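Local coordinates for protein CcbJ (Streptomyces caelestis, PDB 4HGZ) that probably transfers a methyl group from S-adenosyl-L-methionine to a nitrogen atom of its substrate, at residues H201-H212 / F224-E235. Sequence-based numbering, arbitrary orientation.
Sequences HDPLAQTLSAHH and FPYRLRYAYPAE
Gln206 NE2 donates two hydrogen bonds, both in the plane of its own amide. One goes to Glu235 OE1 at 3.0 Å, is nearly straight and uses the syn lone pair. The other goes to Tyr230 O at 3.0 Å and is more bent, with the donor tilted from the carbonyl plane. Together they fix the rotation of the amide. The side chain is extended beyond CG (chi2 177°), which carries the amide past the Tyr230 ring to the start of helix 233-242. Gln206 CB sits over the face of that ring, 3.9 Å from its centroid, in a CH-pi contact. Tyr230 N donates to Gln206 O. Glu235 OE1 also accepts from Tyr232 N, the N-cap residue. OE2, which Gln146 also bonds, forms a salt bridge with Arg229 NH2 at 2.7 Å. One carboxylate thus links the turn at Gln206, the end of strand 221-229 and the first helical turn. Arg229 would probably favour the charged form of Glu235. The Tyr230 hydroxyl meets His201 NE2 at the edge of the imidazole.

Gln206 and Thr207 both face Asp202 in a G1 beta bulge. Beyond it runs an antiparallel ladder, with Leu208-Leu228, Ala210-Tyr226 and His212-Phe224 as hydrogen-bonded pairs. Tyr226 CG stands between the backbone N and the carbonyl carbon (chi1 73°). This sets the ring face against Ala210 CB in a CH-pi contact and lets OH bond Glu197. On the opposite sheet face, with Ser209 and Arg227, Pro225 CG makes a CH-pi contact over the His211 ring.

Strands 207-216 and 221-229 form a hairpin in the four-stranded antiparallel sheet. Within the chain 221-229 is its edge strand, and 193-202 flanks 207-216. Leu228 and Tyr230 reach Leu171 in the seven-stranded methyltransferase sheet, and Tyr232 stacks on Tyr232 of a second subunit.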
ATOM      1  N   HIS C 201      15.343   8.340  -0.991  1.00 39.53           N
ATOM      2  CA  HIS C 201      14.893   8.747  -2.305  1.00 37.11           C
ATOM      3  C   HIS C 201      14.263  10.111  -2.213  1.00 40.58           C
ATOM      4  O   HIS C 201      13.408  10.347  -1.368  1.00 50.05           O
ATOM      5  CB  HIS C 201      13.892   7.737  -2.865  1.00 33.31           C
ATOM      6  CG  HIS C 201      13.285   8.138  -4.174  1.00 35.44           C
ATOM      7  ND1 HIS C 201      11.933   8.044  -4.427  1.00 41.53           N
ATOM      8  CD2 HIS C 201      13.843   8.638  -5.304  1.00 44.63           C
ATOM      9  CE1 HIS C 201      11.685   8.464  -5.655  1.00 35.03           C
ATOM     10  NE2 HIS C 201      12.826   8.837  -6.207  1.00 37.73           N
ATOM     11  N   ASP C 202      14.702  11.014  -3.079  1.00 43.24           N
ATOM     12  CA  ASP C 202      14.091  12.322  -3.185  1.00 42.39           C
ATOM     13  C   ASP C 202      13.545  12.470  -4.595  1.00 43.38           C
ATOM     14  O   ASP C 202      14.290  12.716  -5.541  1.00 47.24           O
ATOM     15  CB  ASP C 202      15.105  13.420  -2.862  1.00 37.92           C
ATOM     16  CG  ASP C 202      14.556  14.815  -3.103  1.00 63.00           C
ATOM     17  OD1 ASP C 202      13.606  14.972  -3.903  1.00 60.31           O
ATOM     18  OD2 ASP C 202      15.088  15.758  -2.489  1.00 66.63           O
ATOM     19  N   PRO C 203      12.227  12.318  -4.733  1.00 45.64           N
ATOM     20  CA  PRO C 203      11.563  12.283  -6.021  1.00 42.77           C
ATOM     21  C   PRO C 203      11.570  13.653  -6.703  1.00 41.62           C
ATOM     22  O   PRO C 203      11.329  13.746  -7.907  1.00 47.82           O
ATOM     23  CB  PRO C 203      10.133  11.874  -5.651  1.00 39.30           C
ATOM     24  CG  PRO C 203       9.921  12.490  -4.314  1.00 37.70           C
ATOM     25  CD  PRO C 203      11.266  12.370  -3.617  1.00 43.67           C
ATOM     26  N   LEU C 204      11.842  14.707  -5.944  1.00 45.71           N
ATOM     27  CA  LEU C 204      11.938  16.050  -6.527  1.00 46.66           C
ATOM     28  C   LEU C 204      13.300  16.262  -7.196  1.00 42.73           C
ATOM     29  O   LEU C 204      13.367  16.594  -8.370  1.00 49.27           O
ATOM     30  CB  LEU C 204      11.672  17.126  -5.473  1.00 47.22           C
ATOM     31  CG  LEU C 204      11.538  18.545  -6.014  1.00 59.01           C
ATOM     32  CD1 LEU C 204      10.763  18.536  -7.314  1.00 41.97           C
ATOM     33  CD2 LEU C 204      10.866  19.449  -5.002  1.00 53.99           C
ATOM     34  N   ALA C 205      14.382  16.038  -6.457  1.00 44.52           N
ATOM     35  CA  ALA C 205      15.725  16.114  -7.042  1.00 40.65           C
ATOM     36  C   ALA C 205      16.026  14.909  -7.925  1.00 43.31           C
ATOM     37  O   ALA C 205      17.010  14.911  -8.653  1.00 49.67           O
ATOM     38  CB  ALA C 205      16.763  16.218  -5.958  1.00 35.44           C
ATOM     39  N   GLN C 206      15.184  13.882  -7.833  1.00 40.58           N
ATOM     40  CA  GLN C 206      15.378  12.629  -8.551  1.00 36.07           C
ATOM     41  C   GLN C 206      16.698  11.947  -8.203  1.00 35.55           C
ATOM     42  O   GLN C 206      17.418  11.454  -9.068  1.00 39.27           O
ATOM     43  CB  GLN C 206      15.233  12.851 -10.054  1.00 29.96           C
ATOM     44  CG  GLN C 206      13.873  13.441 -10.396  1.00 30.59           C
ATOM     45  CD  GLN C 206      13.708  13.751 -11.870  1.00 32.15           C
ATOM     46  OE1 GLN C 206      12.793  14.475 -12.253  1.00 46.71           O
ATOM     47  NE2 GLN C 206      14.597  13.212 -12.706  1.00 34.26           N
ATOM     48  N   THR C 207      16.997  11.903  -6.916  1.00 33.01           N
ATOM     49  CA  THR C 207      18.205  11.241  -6.461  1.00 36.01           C
ATOM     50  C   THR C 207      17.900  10.002  -5.658  1.00 37.54           C
ATOM     51  O   THR C 207      16.845   9.896  -5.023  1.00 39.46           O
ATOM     52  CB  THR C 207      19.035  12.159  -5.553  1.00 40.10           C
ATOM     53  OG1 THR C 207      18.205  12.653  -4.491  1.00 45.79           O
ATOM     54  CG2 THR C 207      19.580  13.322  -6.344  1.00 24.23           C
ATOM     55  N   LEU C 208      18.849   9.072  -5.682  1.00 41.00           N
ATOM     56  CA  LEU C 208      18.882   7.961  -4.742  1.00 41.68           C
ATOM     57  C   LEU C 208      20.241   7.946  -4.064  1.00 44.87           C
ATOM     58  O   LEU C 208      21.284   8.078  -4.714  1.00 52.60           O
ATOM     59  CB  LEU C 208      18.682   6.635  -5.458  1.00 35.15           C
ATOM     60  CG  LEU C 208      17.290   6.343  -5.968  1.00 45.59           C
ATOM     61  CD1 LEU C 208      17.402   5.298  -7.059  1.00 43.20           C
ATOM     62  CD2 LEU C 208      16.412   5.868  -4.806  1.00 42.62           C
ATOM     63  N   SER C 209      20.218   7.789  -2.753  1.00 42.09           N
ATOM     64  CA  SER C 209      21.427   7.634  -1.982  1.00 43.44           C
ATOM     65  C   SER C 209      21.228   6.397  -1.103  1.00 45.98           C
ATOM     66  O   SER C 209      20.290   6.326  -0.309  1.00 46.17           O
ATOM     67  CB  SER C 209      21.673   8.879  -1.141  1.00 29.79           C
ATOM     68  OG  SER C 209      22.754   8.676  -0.249  1.00 64.93           O
ATOM     69  N   ALA C 210      22.104   5.417  -1.262  1.00 43.74           N
ATOM     70  CA  ALA C 210      21.900   4.132  -0.623  1.00 44.28           C
ATOM     71  C   ALA C 210      23.196   3.520  -0.108  1.00 42.08           C
ATOM     72  O   ALA C 210      24.286   3.874  -0.545  1.00 47.41           O
ATOM     73  CB  ALA C 210      21.233   3.184  -1.594  1.00 33.77           C
ATOM     74  N   HIS C 211      23.050   2.613   0.845  1.00 41.03           N
ATOM     75  CA  HIS C 211      24.112   1.706   1.234  1.00 43.39           C
ATOM     76  C   HIS C 211      23.692   0.290   0.897  1.00 44.38           C
ATOM     77  O   HIS C 211      22.589  -0.145   1.246  1.00 44.56           O
ATOM     78  CB  HIS C 211      24.343   1.761   2.735  1.00 42.60           C
ATOM     79  CG  HIS C 211      25.143   2.938   3.178  1.00 47.89           C
ATOM     80  ND1 HIS C 211      26.372   2.810   3.786  1.00 65.92           N
ATOM     81  CD2 HIS C 211      24.894   4.263   3.101  1.00 53.94           C
ATOM     82  CE1 HIS C 211      26.844   4.008   4.070  1.00 66.82           C
ATOM     83  NE2 HIS C 211      25.967   4.908   3.667  1.00 63.40           N
ATOM     84  N   HIS C 212      24.567  -0.437   0.218  1.00 43.16           N
ATOM     85  CA  HIS C 212      24.417  -1.872   0.163  1.00 42.51           C
ATOM     86  C   HIS C 212      25.071  -2.388   1.437  1.00 39.85           C
ATOM     87  O   HIS C 212      26.226  -2.078   1.707  1.00 47.16           O
ATOM     88  CB  HIS C 212      25.089  -2.446  -1.085  1.00 43.54           C
ATOM     89  CG  HIS C 212      24.952  -3.934  -1.211  1.00 57.79           C
ATOM     90  ND1 HIS C 212      23.955  -4.532  -1.952  1.00 75.35           N
ATOM     91  CD2 HIS C 212      25.684  -4.945  -0.679  1.00 59.46           C
ATOM     92  CE1 HIS C 212      24.077  -5.847  -1.871  1.00 71.21           C
ATOM     93  NE2 HIS C 212      25.119  -6.124  -1.105  1.00 57.80           N
ATOM     94  N   PHE C 224      28.395  -0.445   1.526  1.00 52.85           N
ATOM     95  CA  PHE C 224      28.835   0.001   0.205  1.00 55.11           C
ATOM     96  C   PHE C 224      27.917   1.108  -0.297  1.00 50.83           C
ATOM     97  O   PHE C 224      26.858   0.840  -0.846  1.00 50.60           O
ATOM     98  CB  PHE C 224      28.871  -1.179  -0.773  1.00 50.51           C
ATOM     99  CG  PHE C 224      29.816  -2.280  -0.357  1.00 54.99           C
ATOM    100  CD1 PHE C 224      31.147  -2.260  -0.754  1.00 51.35           C
ATOM    101  CD2 PHE C 224      29.379  -3.325   0.448  1.00 46.03           C
ATOM    102  CE1 PHE C 224      32.032  -3.273  -0.364  1.00 50.93           C
ATOM    103  CE2 PHE C 224      30.258  -4.337   0.841  1.00 54.31           C
ATOM    104  CZ  PHE C 224      31.586  -4.310   0.431  1.00 49.08           C
ATOM    105  N   PRO C 225      28.315   2.364  -0.074  1.00 60.24           N
ATOM    106  CA  PRO C 225      27.514   3.534  -0.410  1.00 53.02           C
ATOM    107  C   PRO C 225      27.452   3.785  -1.904  1.00 52.85           C
ATOM    108  O   PRO C 225      28.412   3.514  -2.629  1.00 54.78           O
ATOM    109  CB  PRO C 225      28.280   4.687   0.245  1.00 49.10           C
ATOM    110  CG  PRO C 225      29.220   4.048   1.213  1.00 65.83           C
ATOM    111  CD  PRO C 225      29.561   2.729   0.614  1.00 59.27           C
ATOM    112  N   TYR C 226      26.326   4.316  -2.359  1.00 48.31           N
ATOM    113  CA  TYR C 226      26.238   4.795  -3.724  1.00 46.94           C
ATOM    114  C   TYR C 226      25.170   5.896  -3.888  1.00 40.32           C
ATOM    115  O   TYR C 226      24.362   6.132  -2.996  1.00 41.39           O
ATOM    116  CB  TYR C 226      26.076   3.620  -4.712  1.00 41.25           C
ATOM    117  CG  TYR C 226      24.724   2.946  -4.703  1.00 46.27           C
ATOM    118  CD1 TYR C 226      23.710   3.385  -5.535  1.00 55.67           C
ATOM    119  CD2 TYR C 226      24.463   1.865  -3.865  1.00 52.64           C
ATOM    120  CE1 TYR C 226      22.476   2.780  -5.535  1.00 52.73           C
ATOM    121  CE2 TYR C 226      23.224   1.249  -3.860  1.00 46.03           C
ATOM    122  CZ  TYR C 226      22.236   1.711  -4.697  1.00 52.14           C
ATOM    123  OH  TYR C 226      20.992   1.120  -4.709  1.00 56.30           O
ATOM    124  N   ARG C 227      25.201   6.588  -5.017  1.00 41.69           N
ATOM    125  CA  ARG C 227      24.294   7.693  -5.264  1.00 43.26           C
ATOM    126  C   ARG C 227      23.983   7.728  -6.740  1.00 42.71           C
ATOM    127  O   ARG C 227      24.877   7.588  -7.554  1.00 45.93           O
ATOM    128  CB  ARG C 227      24.936   9.030  -4.881  1.00 48.79           C
ATOM    129  CG  ARG C 227      25.254   9.201  -3.406  1.00 63.82           C
ATOM    130  CD  ARG C 227      25.779  10.604  -3.110  1.00 74.26           C
ATOM    131  NE  ARG C 227      25.965  10.820  -1.675  1.00 99.69           N
ATOM    132  CZ  ARG C 227      25.109  11.477  -0.891  1.00105.62           C
ATOM    133  NH1 ARG C 227      23.999  12.003  -1.398  1.00 97.00           N
ATOM    134  NH2 ARG C 227      25.365  11.613   0.405  1.00 93.39           N
ATOM    135  N   LEU C 228      22.711   7.912  -7.079  1.00 43.76           N
ATOM    136  CA  LEU C 228      22.300   8.082  -8.465  1.00 42.96           C
ATOM    137  C   LEU C 228      21.493   9.365  -8.602  1.00 40.37           C
ATOM    138  O   LEU C 228      20.836   9.794  -7.660  1.00 40.10           O
ATOM    139  CB  LEU C 228      21.423   6.904  -8.918  1.00 35.91           C
ATOM    140  CG  LEU C 228      21.990   5.499  -8.750  1.00 45.06           C
ATOM    141  CD1 LEU C 228      20.904   4.476  -8.976  1.00 36.52           C
ATOM    142  CD2 LEU C 228      23.168   5.254  -9.685  1.00 47.07           C
ATOM    143  N   ARG C 229      21.547   9.980  -9.773  1.00 33.99           N
ATOM    144  CA  ARG C 229      20.488  10.890 -10.161  1.00 43.63           C
ATOM    145  C   ARG C 229      19.877  10.301 -11.399  1.00 37.97           C
ATOM    146  O   ARG C 229      20.556  10.189 -12.419  1.00 44.19           O
ATOM    147  CB  ARG C 229      20.955  12.328 -10.474  1.00 31.76           C
ATOM    148  CG  ARG C 229      19.734  13.243 -10.487  1.00 55.25           C
ATOM    149  CD  ARG C 229      19.745  14.358 -11.511  1.00 26.83           C
ATOM    150  NE  ARG C 229      19.478  13.943 -12.885  1.00 49.48           N
ATOM    151  CZ  ARG C 229      18.499  14.432 -13.642  1.00 42.90           C
ATOM    152  NH1 ARG C 229      17.656  15.339 -13.160  1.00 30.44           N
ATOM    153  NH2 ARG C 229      18.362  14.012 -14.889  1.00 46.66           N
ATOM    154  N   TYR C 230      18.603   9.923 -11.324  1.00 34.19           N
ATOM    155  CA  TYR C 230      17.978   9.280 -12.479  1.00 40.04           C
ATOM    156  C   TYR C 230      17.241  10.288 -13.342  1.00 44.56           C
ATOM    157  O   TYR C 230      16.983  11.416 -12.921  1.00 39.39           O
ATOM    158  CB  TYR C 230      17.037   8.153 -12.049  1.00 38.87           C
ATOM    159  CG  TYR C 230      15.954   8.581 -11.093  1.00 32.23           C
ATOM    160  CD1 TYR C 230      14.794   9.187 -11.553  1.00 28.25           C
ATOM    161  CD2 TYR C 230      16.088   8.378  -9.731  1.00 28.21           C
ATOM    162  CE1 TYR C 230      13.799   9.584 -10.678  1.00 24.75           C
ATOM    163  CE2 TYR C 230      15.095   8.775  -8.845  1.00 34.20           C
ATOM    164  CZ  TYR C 230      13.958   9.377  -9.329  1.00 29.29           C
ATOM    165  OH  TYR C 230      12.975   9.758  -8.458  1.00 35.17           O
ATOM    166  N   ALA C 231      16.917   9.884 -14.562  1.00 40.41           N
ATOM    167  CA  ALA C 231      16.090  10.712 -15.421  1.00 33.09           C
ATOM    168  C   ALA C 231      14.898   9.898 -15.891  1.00 33.97           C
ATOM    169  O   ALA C 231      14.977   8.675 -16.025  1.00 42.27           O
ATOM    170  CB  ALA C 231      16.876  11.187 -16.600  1.00 26.92           C
ATOM    171  N   TYR C 232      13.789  10.571 -16.144  1.00 32.99           N
ATOM    172  CA  TYR C 232      12.683   9.903 -16.770  1.00 37.33           C
ATOM    173  C   TYR C 232      12.960   9.832 -18.263  1.00 39.08           C
ATOM    174  O   TYR C 232      13.614  10.715 -18.817  1.00 44.58           O
ATOM    175  CB  TYR C 232      11.411  10.665 -16.507  1.00 32.86           C
ATOM    176  CG  TYR C 232      10.875  10.493 -15.113  1.00 36.80           C
ATOM    177  CD1 TYR C 232       9.971   9.479 -14.815  1.00 35.62           C
ATOM    178  CD2 TYR C 232      11.247  11.356 -14.099  1.00 32.60           C
ATOM    179  CE1 TYR C 232       9.463   9.330 -13.552  1.00 31.70           C
ATOM    180  CE2 TYR C 232      10.738  11.219 -12.835  1.00 36.33           C
ATOM    181  CZ  TYR C 232       9.848  10.211 -12.572  1.00 41.89           C
ATOM    182  OH  TYR C 232       9.352  10.074 -11.317  1.00 36.88           O
ATOM    183  N   PRO C 233      12.476   8.771 -18.920  1.00 42.99           N
ATOM    184  CA  PRO C 233      12.670   8.578 -20.358  1.00 39.80           C
ATOM    185  C   PRO C 233      12.464   9.848 -21.193  1.00 41.74           C
ATOM    186  O   PRO C 233      13.301  10.172 -22.034  1.00 45.24           O
ATOM    187  CB  PRO C 233      11.609   7.533 -20.697  1.00 34.94           C
ATOM    188  CG  PRO C 233      11.599   6.666 -19.475  1.00 31.85           C
ATOM    189  CD  PRO C 233      11.774   7.626 -18.305  1.00 34.49           C
ATOM    190  N   ALA C 234      11.370  10.568 -20.977  1.00 33.90           N
ATOM    191  CA  ALA C 234      11.104  11.750 -21.795  1.00 30.51           C
ATOM    192  C   ALA C 234      12.078  12.886 -21.496  1.00 35.79           C
ATOM    193  O   ALA C 234      12.462  13.629 -22.399  1.00 46.27           O
ATOM    194  CB  ALA C 234       9.651  12.215 -21.650  1.00 21.97           C
ATOM    195  N   GLU C 235      12.461  13.022 -20.229  1.00 37.31           N
ATOM    196  CA  GLU C 235      13.485  13.982 -19.833  1.00 34.21           C
ATOM    197  C   GLU C 235      14.791  13.565 -20.498  1.00 40.97           C
ATOM    198  O   GLU C 235      15.467  14.372 -21.133  1.00 38.90           O
ATOM    199  CB  GLU C 235      13.653  13.989 -18.311  1.00 33.24           C
ATOM    200  CG  GLU C 235      14.769  14.883 -17.784  1.00 32.84           C
ATOM    201  CD  GLU C 235      15.188  14.555 -16.347  1.00 43.37           C
ATOM    202  OE1 GLU C 235      14.584  13.655 -15.719  1.00 47.33           O
ATOM    203  OE2 GLU C 235      16.134  15.206 -15.842  1.00 44.94           O
TER